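Putative NAD(P)H-flavin oxidoreductase (Streptococcus pyogenes serotype M1, PDB 2HAY) binds FMN and, as a member of the nitroreductase family, probably catalyses NAD(P)H-dependent reduction reactions. Local coordinates at residues Gly115-Ser118 / Arg119-Leu122. Numbering follows the deposited sequence.
Sequences GLNS and RLKL
At the N-terminal end of helix 116-130, with Gly115 just ahead of it, four consecutive i to i+4 backbone bonds tie Gly115-Ser118 to Arg119-Leu122. Arg119 N donates to Gly115 O at 3.2 Å. The next bond, Leu120 N to Leu116 O, is the shortest at 2.9 Å. Lys121 N then reaches Asn117 O at 3.0 Å and Leu122 N reaches Ser118 O at 3.3 Å. Between side chains the touch is looser: CG of Leu116 sits 4.4 Å from CD1 of Leu120. With its CG anti to the carbonyl carbon (chi1 -72°), Leu120 passes beside Leu116 O, and CG lies 3.4 Å from that oxygen. Both leucines also rest on Leu105 of helix 99-106. In Arg119, CB, 3.6 Å from Gly115 O, and CD, 3.8 Å from it, both lie by that oxygen, the chain being bent at chi2. Outside the two segments, Arg119 NH2 pairs with a bound sulfate ion, probably from the crystallisation liquor. Arg119 packs on the FMN-binding Arg23 and Leu122 on Trp73, both of the second subunit. This is the regular alpha-helical bonding pattern, here in a surface helix whose N-terminal part packs on helix 99-106 and, through Arg119 and Leu122, touches the second subunit.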
loop_
_atom_site.group_PDB
_atom_site.type_symbol
_atom_site.label_atom_id
_atom_site.label_comp_id
_atom_site.label_asym_id
_atom_site.label_seq_id
_atom_site.Cartn_x
_atom_site.Cartn_y
_atom_site.Cartn_z
ATOM N N GLY B 115 20.728 -8.407 -21.190
ATOM C CA GLY B 115 19.455 -8.690 -20.528
ATOM C C GLY B 115 19.416 -7.807 -19.292
ATOM O O GLY B 115 18.452 -7.087 -19.062
ATOM N N LEU B 116 20.496 -7.856 -18.518
ATOM C CA LEU B 116 20.663 -7.042 -17.325
ATOM C C LEU B 116 20.734 -5.554 -17.660
ATOM O O LEU B 116 19.968 -4.755 -17.129
ATOM C CB LEU B 116 21.941 -7.463 -16.606
ATOM C CG LEU B 116 22.390 -6.689 -15.370
ATOM C CD1 LEU B 116 21.781 -7.303 -14.118
ATOM C CD2 LEU B 116 23.911 -6.709 -15.290
ATOM N N ASN B 117 21.666 -5.204 -18.543
ATOM C CA ASN B 117 21.910 -3.822 -18.958
ATOM C C ASN B 117 20.715 -3.181 -19.642
ATOM O O ASN B 117 20.412 -2.000 -19.400
ATOM C CB ASN B 117 23.146 -3.740 -19.858
ATOM C CG ASN B 117 24.433 -4.056 -19.110
ATOM O OD1 ASN B 117 25.202 -4.921 -19.532
ATOM N ND2 ASN B 117 24.668 -3.364 -17.983
ATOM N N SER B 118 20.033 -3.960 -20.484
ATOM C CA SER B 118 18.814 -3.489 -21.124
ATOM C C SER B 118 17.699 -3.186 -20.110
ATOM O O SER B 118 16.960 -2.215 -20.289
ATOM C CB SER B 118 18.315 -4.481 -22.169
ATOM O OG SER B 118 17.392 -5.394 -21.593
ATOM N N ARG B 119 17.554 -4.023 -19.076
ATOM C CA ARG B 119 16.588 -3.709 -18.017
ATOM C C ARG B 119 17.006 -2.459 -17.258
ATOM O O ARG B 119 16.176 -1.594 -16.995
ATOM C CB ARG B 119 16.315 -4.893 -17.081
ATOM C CG ARG B 119 14.991 -5.587 -17.404
ATOM C CD ARG B 119 15.103 -7.099 -17.231
ATOM N NE ARG B 119 13.925 -7.855 -17.686
ATOM C CZ ARG B 119 12.772 -7.927 -17.021
ATOM N NH1 ARG B 119 11.760 -8.654 -17.501
ATOM N NH2 ARG B 119 12.618 -7.265 -15.875
ATOM N N LEU B 120 18.300 -2.342 -16.963
ATOM C CA LEU B 120 18.814 -1.161 -16.260
ATOM C C LEU B 120 18.464 0.130 -17.004
ATOM O O LEU B 120 18.152 1.157 -16.380
ATOM C CB LEU B 120 20.317 -1.261 -16.006
ATOM C CG LEU B 120 20.722 -2.275 -14.927
ATOM C CD1 LEU B 120 22.247 -2.332 -14.799
ATOM C CD2 LEU B 120 20.088 -1.929 -13.609
ATOM N N LYS B 121 18.478 0.046 -18.331
ATOM C CA LYS B 121 18.135 1.163 -19.198
ATOM C C LYS B 121 16.659 1.547 -19.097
ATOM O O LYS B 121 16.331 2.727 -19.119
ATOM C CB LYS B 121 18.489 0.824 -20.644
ATOM C CG LYS B 121 18.789 2.014 -21.495
ATOM C CD LYS B 121 19.843 1.643 -22.553
ATOM C CE LYS B 121 20.703 2.847 -22.936
ATOM N NZ LYS B 121 22.176 2.551 -22.785
ATOM N N LEU B 122 15.779 0.554 -19.002
ATOM C CA LEU B 122 14.368 0.808 -18.718
ATOM C C LEU B 122 14.159 1.394 -17.322
ATOM O O LEU B 122 13.341 2.305 -17.118
ATOM C CB LEU B 122 13.550 -0.482 -18.809
ATOM C CG LEU B 122 12.328 -0.375 -19.727
ATOM C CD1 LEU B 122 11.513 -1.655 -19.607
ATOM C CD2 LEU B 122 11.478 0.905 -19.449
#